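Side-chain contacts in Lpg2148(MvcA) (PDB 6K11), which probably acts as a deamidase-type deubiquitinase through which Legionella pneumophila regulates the ubiquitin-conjugating enzyme UBE2N: residues 158-163 with 212-217; 9-14 with 338-343; 313-316 with 320-323; 34-39 with 374-379. One frame throughout, in Å; residues are numbered along the deposited sequence.

Contact 1 (158-163 with 212-217); sequences NKLYFI and SEIVDI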
loop_
_atom_site.group_PDB
_atom_site.type_symbol
_atom_site.label_atom_id
_atom_site.label_comp_id
_atom_site.label_asym_id
_atom_site.label_seq_id
_atom_site.Cartn_x
_atom_site.Cartn_y
_atom_site.Cartn_z
ATOM N N ASN A 158 -6.395 11.136 -34.362
ATOM C CA ASN A 158 -7.357 12.192 -34.078
ATOM C C ASN A 158 -7.550 12.484 -32.595
ATOM O O ASN A 158 -8.469 13.235 -32.245
ATOM C CB ASN A 158 -8.714 11.863 -34.705
ATOM C CG ASN A 158 -9.155 10.437 -34.451
ATOM O OD1 ASN A 158 -8.690 9.771 -33.519
ATOM N ND2 ASN A 158 -10.066 9.955 -35.294
ATOM N N LYS A 159 -6.717 11.930 -31.720
ATOM C CA LYS A 159 -6.844 12.176 -30.289
ATOM C C LYS A 159 -5.449 12.155 -29.674
ATOM O O LYS A 159 -4.552 11.465 -30.165
ATOM C CB LYS A 159 -7.751 11.133 -29.616
ATOM C CG LYS A 159 -9.225 11.149 -30.064
ATOM C CD LYS A 159 -10.088 11.994 -29.117
ATOM C CE LYS A 159 -11.574 12.015 -29.521
ATOM N NZ LYS A 159 -11.889 10.881 -30.420
ATOM N N LEU A 160 -5.261 12.965 -28.637
ATOM C CA LEU A 160 -4.067 12.950 -27.794
ATOM C C LEU A 160 -4.569 12.714 -26.376
ATOM O O LEU A 160 -5.269 13.568 -25.820
ATOM C CB LEU A 160 -3.282 14.260 -27.901
ATOM C CG LEU A 160 -2.024 14.387 -27.034
ATOM C CD1 LEU A 160 -0.958 13.373 -27.484
ATOM C CD2 LEU A 160 -1.472 15.792 -27.092
ATOM N N TYR A 161 -4.224 11.558 -25.802
ATOM C CA TYR A 161 -4.762 11.104 -24.529
ATOM C C TYR A 161 -3.654 10.907 -23.503
ATOM O O TYR A 161 -2.493 10.631 -23.847
ATOM C CB TYR A 161 -5.487 9.752 -24.678
ATOM C CG TYR A 161 -6.861 9.765 -25.308
ATOM C CD1 TYR A 161 -7.890 10.563 -24.794
ATOM C CD2 TYR A 161 -7.156 8.919 -26.373
ATOM C CE1 TYR A 161 -9.151 10.543 -25.354
ATOM C CE2 TYR A 161 -8.405 8.894 -26.935
ATOM C CZ TYR A 161 -9.399 9.702 -26.425
ATOM O OH TYR A 161 -10.645 9.671 -26.993
ATOM N N PHE A 162 -4.034 11.025 -22.229
ATOM C CA PHE A 162 -3.239 10.521 -21.121
ATOM C C PHE A 162 -4.130 9.538 -20.382
ATOM O O PHE A 162 -5.276 9.869 -20.055
ATOM C CB PHE A 162 -2.760 11.655 -20.197
ATOM C CG PHE A 162 -2.195 11.184 -18.878
ATOM C CD1 PHE A 162 -1.184 10.226 -18.837
ATOM C CD2 PHE A 162 -2.659 11.718 -17.688
ATOM C CE1 PHE A 162 -0.655 9.790 -17.615
ATOM C CE2 PHE A 162 -2.140 11.299 -16.456
ATOM C CZ PHE A 162 -1.135 10.328 -16.418
ATOM N N ILE A 163 -3.638 8.309 -20.196
ATOM C CA ILE A 163 -4.292 7.316 -19.347
ATOM C C ILE A 163 -3.536 7.290 -18.033
ATOM O O ILE A 163 -2.333 7.000 -18.024
ATOM C CB ILE A 163 -4.292 5.921 -19.991
ATOM C CG1 ILE A 163 -5.047 5.927 -21.309
ATOM C CG2 ILE A 163 -4.878 4.885 -19.007
ATOM C CD1 ILE A 163 -5.096 4.569 -21.981
ATOM N N SER A 212 8.325 17.602 -28.233
ATOM C CA SER A 212 8.424 18.709 -27.286
ATOM C C SER A 212 7.118 19.500 -27.189
ATOM O O SER A 212 6.779 20.006 -26.109
ATOM C CB SER A 212 9.575 19.637 -27.670
ATOM O OG SER A 212 9.697 20.663 -26.698
ATOM N N GLU A 213 6.372 19.612 -28.290
ATOM C CA GLU A 213 5.082 20.292 -28.219
ATOM C C GLU A 213 4.070 19.486 -27.398
ATOM O O GLU A 213 3.303 20.060 -26.617
ATOM C CB GLU A 213 4.539 20.569 -29.620
ATOM C CG GLU A 213 3.494 21.680 -29.609
ATOM C CD GLU A 213 2.760 21.861 -30.931
ATOM O OE1 GLU A 213 1.657 22.459 -30.899
ATOM O OE2 GLU A 213 3.267 21.417 -31.987
ATOM N N ILE A 214 4.059 18.159 -27.562
ATOM C CA ILE A 214 3.197 17.302 -26.746
ATOM C C ILE A 214 3.541 17.437 -25.264
ATOM O O ILE A 214 2.648 17.536 -24.413
ATOM C CB ILE A 214 3.295 15.841 -27.224
ATOM C CG1 ILE A 214 2.610 15.701 -28.585
ATOM C CG2 ILE A 214 2.646 14.893 -26.206
ATOM C CD1 ILE A 214 2.992 14.459 -29.359
ATOM N N VAL A 215 4.838 17.456 -24.931
ATOM C CA VAL A 215 5.250 17.630 -23.537
ATOM C C VAL A 215 4.757 18.969 -22.991
ATOM O O VAL A 215 4.284 19.054 -21.845
ATOM C CB VAL A 215 6.781 17.493 -23.410
ATOM C CG1 VAL A 215 7.254 17.987 -22.058
ATOM C CG2 VAL A 215 7.212 16.039 -23.619
ATOM N N ASP A 216 4.875 20.037 -23.789
ATOM C CA ASP A 216 4.392 21.350 -23.359
ATOM C C ASP A 216 2.891 21.317 -23.096
ATOM O O ASP A 216 2.421 21.812 -22.063
ATOM C CB ASP A 216 4.698 22.418 -24.415
ATOM C CG ASP A 216 6.180 22.746 -24.532
ATOM O OD1 ASP A 216 6.937 22.516 -23.565
ATOM O OD2 ASP A 216 6.577 23.260 -25.603
ATOM N N ILE A 217 2.125 20.756 -24.042
ATOM C CA ILE A 217 0.670 20.654 -23.904
ATOM C C ILE A 217 0.325 19.947 -22.596
ATOM O O ILE A 217 -0.532 20.397 -21.825
ATOM C CB ILE A 217 0.077 19.920 -25.123
ATOM C CG1 ILE A 217 0.082 20.820 -26.372
ATOM C CG2 ILE A 217 -1.338 19.407 -24.859
ATOM C CD1 ILE A 217 -0.170 20.060 -27.665
#
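L160 meets I214 and I217 by apolar contact alone, with one leucine fork spanning two isoleucines that lie one helical turn apart. Its CG stands anti to the backbone N (chi1 178°), which carries the isobutyl end off strand 160-163 and out to helix 206-220. There the two methyls divide the work: CD1 of L160 lies 4.1 Å from CG2 of I214, while CD2 of L160 comes to 4.3 Å from CG2 of I217. In both isoleucines CG2 makes the closest approach, with the ethyl arm slightly farther off. With CG1 of I214 beside the backbone N (chi1 -71°), CG2 falls anti to it, and the side chain lies at a slant to that of L160. These are loose van der Waals distances, in keeping with the modest 125 Å² buried between the two segments.

The setting is the MvcA insertion domain, where helices pack on a mixed sheet and strand 160-163 runs antiparallel to both 152-155 and 169-171. L155 of the adjoining strand touches both L160 and I214. L182 of helix 176-185 also leans on I214, and C179 of the same helix on L160, so the apolar layer is shared by two helices.

Aromatic packing extends it: F162, two residues along the strand from L160, makes edge-to-face contacts with F218 and F225.

Polar groups stay at the margin. The carboxylate of E213, next to I214, forms a salt bridge from OE1 to K178 NZ, and within the helix the amide of I217 bonds to the carbonyl of E213, N to O 2.9 Å.

Contact 2 (9-14 with 338-343); sequences HKKLKS and LALKNL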
loop_
_atom_site.group_PDB
_atom_site.type_symbol
_atom_site.label_atom_id
_atom_site.label_comp_id
_atom_site.label_asym_id
_atom_site.label_seq_id
_atom_site.Cartn_x
_atom_site.Cartn_y
_atom_site.Cartn_z
ATOM N N HIS A 9 -1.324 -2.498 23.456
ATOM C CA HIS A 9 -0.153 -2.814 22.636
ATOM C C HIS A 9 0.378 -4.209 22.951
ATOM O O HIS A 9 0.704 -4.987 22.043
ATOM C CB HIS A 9 0.949 -1.769 22.838
ATOM C CG HIS A 9 2.299 -2.230 22.368
ATOM N ND1 HIS A 9 2.651 -2.260 21.031
ATOM C CD2 HIS A 9 3.368 -2.711 23.050
ATOM C CE1 HIS A 9 3.880 -2.734 20.915
ATOM N NE2 HIS A 9 4.341 -3.004 22.123
ATOM N N LYS A 10 0.490 -4.543 24.244
ATOM C CA LYS A 10 1.052 -5.834 24.621
ATOM C C LYS A 10 0.211 -6.976 24.066
ATOM O O LYS A 10 0.746 -7.983 23.584
ATOM C CB LYS A 10 1.149 -5.920 26.148
ATOM C CG LYS A 10 1.563 -7.263 26.702
ATOM C CD LYS A 10 1.817 -7.115 28.209
ATOM C CE LYS A 10 2.410 -8.373 28.823
ATOM N NZ LYS A 10 2.381 -8.268 30.318
ATOM N N LYS A 11 -1.106 -6.834 24.124
ATOM C CA LYS A 11 -2.000 -7.908 23.707
ATOM C C LYS A 11 -2.066 -8.014 22.192
ATOM O O LYS A 11 -2.058 -9.123 21.648
ATOM C CB LYS A 11 -3.393 -7.676 24.299
ATOM C CG LYS A 11 -4.524 -8.488 23.703
ATOM C CD LYS A 11 -5.688 -8.585 24.709
ATOM C CE LYS A 11 -6.670 -9.705 24.338
ATOM N NZ LYS A 11 -7.119 -10.528 25.477
ATOM N N LEU A 12 -2.142 -6.874 21.498
ATOM C CA LEU A 12 -2.131 -6.904 20.043
ATOM C C LEU A 12 -0.849 -7.560 19.535
ATOM O O LEU A 12 -0.884 -8.427 18.639
ATOM C CB LEU A 12 -2.292 -5.481 19.489
ATOM C CG LEU A 12 -1.998 -5.350 17.984
ATOM C CD1 LEU A 12 -3.090 -6.030 17.168
ATOM C CD2 LEU A 12 -1.804 -3.899 17.535
ATOM N N LYS A 13 0.292 -7.189 20.123
ATOM C CA LYS A 13 1.559 -7.765 19.689
ATOM C C LYS A 13 1.620 -9.259 20.001
ATOM O O LYS A 13 1.987 -10.072 19.142
ATOM C CB LYS A 13 2.733 -7.023 20.335
ATOM C CG LYS A 13 4.075 -7.719 20.126
ATOM C CD LYS A 13 5.240 -6.800 20.428
ATOM C CE LYS A 13 6.565 -7.488 20.129
ATOM N NZ LYS A 13 7.711 -6.560 20.270
ATOM N N SER A 14 1.248 -9.646 21.231
ATOM C CA SER A 14 1.333 -11.054 21.603
ATOM C C SER A 14 0.418 -11.916 20.731
ATOM O O SER A 14 0.815 -12.997 20.269
ATOM C CB SER A 14 1.000 -11.214 23.093
ATOM O OG SER A 14 1.068 -12.578 23.466
ATOM N N LEU A 338 -12.406 -0.349 24.854
ATOM C CA LEU A 338 -13.022 -0.893 23.653
ATOM C C LEU A 338 -12.027 -1.740 22.858
ATOM O O LEU A 338 -12.375 -2.829 22.386
ATOM C CB LEU A 338 -13.569 0.247 22.795
ATOM C CG LEU A 338 -14.147 -0.103 21.428
ATOM C CD1 LEU A 338 -15.186 -1.220 21.541
ATOM C CD2 LEU A 338 -14.763 1.138 20.815
ATOM N N ALA A 339 -10.789 -1.252 22.702
ATOM C CA ALA A 339 -9.765 -2.007 21.971
ATOM C C ALA A 339 -9.485 -3.355 22.637
ATOM O O ALA A 339 -9.411 -4.388 21.961
ATOM C CB ALA A 339 -8.480 -1.178 21.861
ATOM N N LEU A 340 -9.335 -3.365 23.968
ATOM C CA LEU A 340 -9.109 -4.616 24.693
ATOM C C LEU A 340 -10.293 -5.565 24.574
ATOM O O LEU A 340 -10.109 -6.788 24.579
ATOM C CB LEU A 340 -8.818 -4.331 26.170
ATOM C CG LEU A 340 -7.474 -3.674 26.510
ATOM C CD1 LEU A 340 -7.489 -3.077 27.926
ATOM C CD2 LEU A 340 -6.331 -4.670 26.338
ATOM N N LYS A 341 -11.511 -5.029 24.493
ATOM C CA LYS A 341 -12.686 -5.867 24.265
ATOM C C LYS A 341 -12.697 -6.455 22.859
ATOM O O LYS A 341 -13.050 -7.626 22.673
ATOM C CB LYS A 341 -13.960 -5.062 24.489
ATOM C CG LYS A 341 -15.193 -5.923 24.363
ATOM C CD LYS A 341 -16.271 -5.519 25.346
ATOM C CE LYS A 341 -17.526 -6.347 25.122
ATOM N NZ LYS A 341 -18.673 -5.483 24.749
ATOM N N ASN A 342 -12.345 -5.652 21.858
ATOM C CA ASN A 342 -12.204 -6.177 20.498
ATOM C C ASN A 342 -11.149 -7.277 20.428
ATOM O O ASN A 342 -11.343 -8.298 19.757
ATOM C CB ASN A 342 -11.847 -5.038 19.540
ATOM C CG ASN A 342 -13.013 -4.094 19.313
ATOM O OD1 ASN A 342 -14.161 -4.460 19.553
ATOM N ND2 ASN A 342 -12.728 -2.881 18.849
ATOM N N LEU A 343 -10.014 -7.068 21.085
ATOM C CA LEU A 343 -8.960 -8.078 21.099
ATOM C C LEU A 343 -9.415 -9.338 21.832
ATOM O O LEU A 343 -9.112 -10.460 21.404
ATOM C CB LEU A 343 -7.697 -7.491 21.734
ATOM C CG LEU A 343 -6.956 -6.477 20.851
ATOM C CD1 LEU A 343 -6.121 -5.527 21.719
ATOM C CD2 LEU A 343 -6.055 -7.198 19.801
#
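K11 leaves its helix with CG anti to the backbone N (chi1 165°) and stays stretched through CD and CE, laying its aliphatic chain along L343. L343 answers with CG anti to its own carbonyl carbon (chi1 -73°), and the two side chains overlap head to tail, running antiparallel. The overlap is long: CG of K11 is 3.9 Å from CD1 of L343, and farther out CE of K11 reaches 3.6 Å from CB of L343. The same CE also sits 3.7 Å from the backbone C of L343, so the methylenes lie right against the opposite helix. Midway along, CD of K11 brushes CD2 of L340 at 4.3 Å. A bend at the last torsion then turns the ammonium group aside, and NZ is hydrogen-bonded to OE1 of Q344, the residue after L343.

The other branch of L343 serves L12. Its CD2 approaches CA of L12 at 3.9 Å and touches CD1 of L12 at 4.1 Å. L343 is thus straddled by two consecutive residues of helix 4-19, and M15 of that helix touches it as well, while L340 rests on M7 and V8. H9 and K13 anchor another face of helix 4-19, through a stack on Y250 and salt bridges to D268, D270 and E271 respectively.

The helical segments run in nearly the same direction, with axes 10.2 Å apart and inclined by 24°. Small-angle, side-by-side helix packing of this kind, made here by leucine side chains and lysine methylenes, joins the N-terminal helix 4-19 to helix 336-351, far along the chain.

Contact 3 (313-316 with 320-323); sequences FFCA and EKRQ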
loop_
_atom_site.group_PDB
_atom_site.type_symbol
_atom_site.label_atom_id
_atom_site.label_comp_id
_atom_site.label_asym_id
_atom_site.label_seq_id
_atom_site.Cartn_x
_atom_site.Cartn_y
_atom_site.Cartn_z
ATOM N N PHE A 313 19.652 -4.510 2.083
ATOM C CA PHE A 313 19.245 -4.946 0.751
ATOM C C PHE A 313 17.913 -4.372 0.294
ATOM O O PHE A 313 17.680 -4.295 -0.919
ATOM C CB PHE A 313 19.128 -6.480 0.694
ATOM C CG PHE A 313 20.043 -7.193 1.642
ATOM C CD1 PHE A 313 21.418 -7.043 1.535
ATOM C CD2 PHE A 313 19.531 -8.009 2.645
ATOM C CE1 PHE A 313 22.280 -7.693 2.410
ATOM C CE2 PHE A 313 20.380 -8.661 3.525
ATOM C CZ PHE A 313 21.764 -8.506 3.402
ATOM N N PHE A 314 17.040 -3.988 1.241
ATOM C CA PHE A 314 15.642 -3.676 0.944
ATOM C C PHE A 314 15.515 -2.650 -0.177
ATOM O O PHE A 314 14.675 -2.794 -1.073
ATOM C CB PHE A 314 14.969 -3.161 2.220
ATOM C CG PHE A 314 13.467 -3.183 2.191
ATOM C CD1 PHE A 314 12.772 -4.375 2.025
ATOM C CD2 PHE A 314 12.744 -2.010 2.365
ATOM C CE1 PHE A 314 11.377 -4.393 2.016
ATOM C CE2 PHE A 314 11.342 -2.020 2.361
ATOM C CZ PHE A 314 10.665 -3.216 2.181
ATOM N N CYS A 315 16.339 -1.610 -0.138
ATOM C CA CYS A 315 16.317 -0.551 -1.138
ATOM C C CYS A 315 17.644 -0.461 -1.890
ATOM O O CYS A 315 18.034 0.621 -2.342
ATOM C CB CYS A 315 15.980 0.784 -0.490
ATOM S SG CYS A 315 14.374 0.777 0.298
ATOM N N ALA A 316 18.346 -1.588 -2.029
ATOM C CA ALA A 316 19.618 -1.616 -2.738
ATOM C C ALA A 316 19.392 -1.847 -4.228
ATOM O O ALA A 316 18.452 -2.542 -4.626
ATOM C CB ALA A 316 20.529 -2.707 -2.175
ATOM N N GLU A 320 16.275 0.664 -5.382
ATOM C CA GLU A 320 16.509 2.013 -4.886
ATOM C C GLU A 320 15.239 2.844 -4.992
ATOM O O GLU A 320 14.410 2.639 -5.881
ATOM C CB GLU A 320 17.627 2.695 -5.685
ATOM C CG GLU A 320 19.033 2.317 -5.248
ATOM C CD GLU A 320 20.115 2.857 -6.193
ATOM O OE1 GLU A 320 19.776 3.364 -7.292
ATOM O OE2 GLU A 320 21.307 2.762 -5.830
ATOM N N LYS A 321 15.085 3.789 -4.066
ATOM C CA LYS A 321 13.949 4.712 -4.084
ATOM C C LYS A 321 14.390 5.940 -4.866
ATOM O O LYS A 321 14.950 6.890 -4.312
ATOM C CB LYS A 321 13.510 5.069 -2.669
ATOM C CG LYS A 321 12.960 3.897 -1.855
ATOM C CD LYS A 321 11.725 3.249 -2.501
ATOM C CE LYS A 321 11.679 1.757 -2.189
ATOM N NZ LYS A 321 10.964 0.973 -3.231
ATOM N N ARG A 322 14.142 5.915 -6.172
ATOM C CA ARG A 322 14.611 6.952 -7.085
ATOM C C ARG A 322 13.574 8.026 -7.361
ATOM O O ARG A 322 13.884 8.999 -8.059
ATOM C CB ARG A 322 15.054 6.323 -8.400
ATOM C CG ARG A 322 16.253 5.428 -8.236
ATOM C CD ARG A 322 16.689 4.833 -9.564
ATOM N NE ARG A 322 17.850 3.969 -9.388
ATOM C CZ ARG A 322 17.952 2.745 -9.894
ATOM N NH1 ARG A 322 16.963 2.237 -10.616
ATOM N NH2 ARG A 322 19.051 2.030 -9.686
ATOM N N GLN A 323 12.366 7.883 -6.839
ATOM C CA GLN A 323 11.339 8.878 -7.097
ATOM C C GLN A 323 11.006 9.665 -5.836
ATOM O O GLN A 323 11.106 9.136 -4.721
ATOM C CB GLN A 323 10.053 8.225 -7.625
ATOM C CG GLN A 323 10.245 7.366 -8.874
ATOM C CD GLN A 323 8.957 6.661 -9.260
ATOM O OE1 GLN A 323 8.297 6.046 -8.418
ATOM N NE2 GLN A 323 8.582 6.761 -10.534
#
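C315 directs its sulfur at the flank of the K321 side chain, meeting methylenes and not the ammonium end. SG of C315 lies 3.8 Å from CE of K321 and 4.0 Å from its CG. The bend at chi2 (-60°) turns the lysine chain along the sulfur, with CG and CE approaching it and CD bowed away. Beyond it, the lysine forms a cation-pi contact with Y301, and C315 also touches Y301 and S298 of helix 294-305.

E320 takes a different line. Its CB-CG bond lies across the end of the C315 carbonyl, with CG 3.5 Å from C315 O. The backbone is nearer still: CA of E320 offers its hydrogen to C315 O in a CH...O contact of 3.3 Å, with an angle of 142° at the hydrogen. Past CG the chain is extended, so the carboxylate leaves the interface and turns to R322. NH2 of R322 forms a salt bridge to OE1 of E320 at 2.8 Å, and NE of R322 gives a second bond to the same oxygen; both hydrogen bonds are weak by angle.

The first segment is itself a type I beta turn, closed by A316 N to F313 O at 3.0 Å. The second is tied to helix 294-305 by K321 N to S298 OG and K321 O to R297 NH1. The direct contacts between the segments are apolar and CH...O; the conventional hydrogen bonds described here lie within each segment or run to helix 294-305, which suggests that these contribute much of the definition of this loop before strand 325-333.

Contact 4 (34-39 with 374-379); sequences MQAERS and TEHLES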
loop_
_atom_site.group_PDB
_atom_site.type_symbol
_atom_site.label_atom_id
_atom_site.label_comp_id
_atom_site.label_asym_id
_atom_site.label_seq_id
_atom_site.Cartn_x
_atom_site.Cartn_y
_atom_site.Cartn_z
ATOM N N MET A 34 -14.721 -16.942 -0.323
ATOM C CA MET A 34 -14.418 -15.709 -1.048
ATOM C C MET A 34 -13.178 -15.873 -1.931
ATOM O O MET A 34 -13.105 -15.261 -3.007
ATOM C CB MET A 34 -14.257 -14.536 -0.074
ATOM C CG MET A 34 -15.577 -14.085 0.632
ATOM S SD MET A 34 -17.067 -13.919 -0.440
ATOM C CE MET A 34 -16.650 -12.501 -1.443
ATOM N N GLN A 35 -12.216 -16.712 -1.512
ATOM C CA GLN A 35 -11.074 -17.045 -2.369
ATOM C C GLN A 35 -11.533 -17.758 -3.642
ATOM O O GLN A 35 -11.090 -17.428 -4.747
ATOM C CB GLN A 35 -10.066 -17.914 -1.603
ATOM C CG GLN A 35 -9.279 -17.153 -0.513
ATOM C CD GLN A 35 -8.527 -18.058 0.475
ATOM O OE1 GLN A 35 -8.900 -19.217 0.717
ATOM N NE2 GLN A 35 -7.446 -17.520 1.046
ATOM N N ALA A 36 -12.423 -18.748 -3.500
ATOM C CA ALA A 36 -12.988 -19.423 -4.674
ATOM C C ALA A 36 -13.633 -18.430 -5.634
ATOM O O ALA A 36 -13.351 -18.439 -6.842
ATOM C CB ALA A 36 -14.003 -20.479 -4.230
ATOM N N GLU A 37 -14.496 -17.550 -5.114
ATOM C CA GLU A 37 -15.223 -16.630 -5.990
ATOM C C GLU A 37 -14.281 -15.646 -6.678
ATOM O O GLU A 37 -14.513 -15.272 -7.836
ATOM C CB GLU A 37 -16.329 -15.919 -5.191
ATOM C CG GLU A 37 -17.461 -16.903 -4.767
ATOM C CD GLU A 37 -18.491 -16.318 -3.798
ATOM O OE1 GLU A 37 -18.652 -15.080 -3.748
ATOM O OE2 GLU A 37 -19.139 -17.116 -3.082
ATOM N N ARG A 38 -13.183 -15.269 -6.017
ATOM C CA ARG A 38 -12.185 -14.425 -6.667
ATOM C C ARG A 38 -11.448 -15.175 -7.779
ATOM O O ARG A 38 -10.977 -14.548 -8.732
ATOM C CB ARG A 38 -11.196 -13.885 -5.630
ATOM C CG ARG A 38 -10.196 -12.889 -6.200
ATOM C CD ARG A 38 -9.172 -12.391 -5.174
ATOM N NE ARG A 38 -9.709 -12.333 -3.815
ATOM C CZ ARG A 38 -9.193 -12.970 -2.762
ATOM N NH1 ARG A 38 -9.765 -12.845 -1.569
ATOM N NH2 ARG A 38 -8.110 -13.734 -2.892
ATOM N N SER A 39 -11.350 -16.506 -7.682
ATOM C CA SER A 39 -10.661 -17.322 -8.682
ATOM C C SER A 39 -11.520 -17.685 -9.896
ATOM O O SER A 39 -10.959 -17.951 -10.967
ATOM C CB SER A 39 -10.151 -18.622 -8.045
ATOM O OG SER A 39 -9.072 -18.368 -7.162
ATOM N N THR A 374 -12.082 -25.277 -2.065
ATOM C CA THR A 374 -12.157 -26.356 -3.048
ATOM C C THR A 374 -13.603 -26.787 -3.281
ATOM O O THR A 374 -14.046 -26.941 -4.425
ATOM C CB THR A 374 -11.321 -27.547 -2.585
ATOM O OG1 THR A 374 -9.970 -27.122 -2.340
ATOM C CG2 THR A 374 -11.319 -28.633 -3.646
ATOM N N GLU A 375 -14.357 -26.987 -2.197
ATOM C CA GLU A 375 -15.744 -27.412 -2.346
ATOM C C GLU A 375 -16.581 -26.334 -3.032
ATOM O O GLU A 375 -17.426 -26.642 -3.881
ATOM C CB GLU A 375 -16.311 -27.796 -0.976
ATOM C CG GLU A 375 -15.563 -28.984 -0.356
ATOM C CD GLU A 375 -16.151 -29.482 0.962
ATOM O OE1 GLU A 375 -15.907 -30.665 1.318
ATOM O OE2 GLU A 375 -16.843 -28.694 1.652
ATOM N N HIS A 376 -16.331 -25.060 -2.712
ATOM C CA HIS A 376 -17.090 -23.981 -3.339
ATOM C C HIS A 376 -16.778 -23.883 -4.829
ATOM O O HIS A 376 -17.680 -23.672 -5.653
ATOM C CB HIS A 376 -16.799 -22.657 -2.623
ATOM C CG HIS A 376 -17.847 -21.604 -2.827
ATOM N ND1 HIS A 376 -19.199 -21.862 -2.714
ATOM C CD2 HIS A 376 -17.741 -20.289 -3.144
ATOM C CE1 HIS A 376 -19.878 -20.751 -2.943
ATOM N NE2 HIS A 376 -19.020 -19.783 -3.207
ATOM N N LEU A 377 -15.505 -24.044 -5.199
ATOM C CA LEU A 377 -15.135 -24.027 -6.612
ATOM C C LEU A 377 -15.759 -25.204 -7.360
ATOM O O LEU A 377 -16.291 -25.038 -8.468
ATOM C CB LEU A 377 -13.610 -24.050 -6.725
ATOM C CG LEU A 377 -12.883 -23.113 -7.682
ATOM C CD1 LEU A 377 -13.501 -21.730 -7.720
ATOM C CD2 LEU A 377 -11.419 -23.042 -7.239
ATOM N N GLU A 378 -15.707 -26.398 -6.771
ATOM C CA GLU A 378 -16.281 -27.562 -7.433
ATOM C C GLU A 378 -17.792 -27.423 -7.566
ATOM O O GLU A 378 -18.373 -27.813 -8.586
ATOM C CB GLU A 378 -15.918 -28.827 -6.667
ATOM C CG GLU A 378 -14.441 -29.204 -6.751
ATOM C CD GLU A 378 -14.088 -30.309 -5.783
ATOM O OE1 GLU A 378 -14.908 -30.567 -4.880
ATOM O OE2 GLU A 378 -13.003 -30.919 -5.919
ATOM N N SER A 379 -18.444 -26.843 -6.553
ATOM C CA SER A 379 -19.887 -26.645 -6.604
ATOM C C SER A 379 -20.262 -25.644 -7.688
ATOM O O SER A 379 -21.129 -25.917 -8.528
ATOM C CB SER A 379 -20.395 -26.187 -5.226
ATOM O OG SER A 379 -21.791 -26.401 -5.090
#
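H376 begins its contact at CB, which lies 3.9 Å from CB of A36 where the two helices come close. CG is set anti to the backbone N, and the ring extends from there toward E37, with the alanine methyl near the ring plane at its edge. CD2 comes next, 3.8 Å from the E37 methylene CG. The tip, NE2, donates a moderately bent hydrogen bond to OE2 of E37 at 2.7 Å, with an angle of 150° at the hydrogen. The oxygen receives it on its anti lone pair, facing away from OE1, and stands slightly off the imidazole plane, by 16°. Carboxylate and ring planes are twisted 43° apart.

Beside this polar end, L377 supplies the apolar part: its CD1 touches CB of A36 at 3.7 Å and A36 O at 3.4 Å. L377 also reaches I53 of helix 49-64, against which Q35 packs through V60 and M64.

The segment axes approach to 8.4 Å, a close packing consistent with the small A36 side chain at the interface and bordered by a His-carboxylate hydrogen bond, within a cluster formed by helices 28-39, 49-64 and 358-381.

Contact 1 belongs to the insertion domain and stands apart from the helical contacts: its centre is 53 Å from that of contact 2, on the opposite side of the chain's centre, and 44 Å from that of contact 4. Contact 3 is its closest neighbour, with nearest atoms about 12 Å apart, and follows it in the chain. Contacts 2 and 4 interlock along the sequence: helices 4-19 and 28-39 are consecutive, as are 336-351 and 358-381, so both join N-terminal to C-terminal helices, with centres 33 Å apart. Contacts 1 and 3 are nested inside the loops these two close. None of the four touches another.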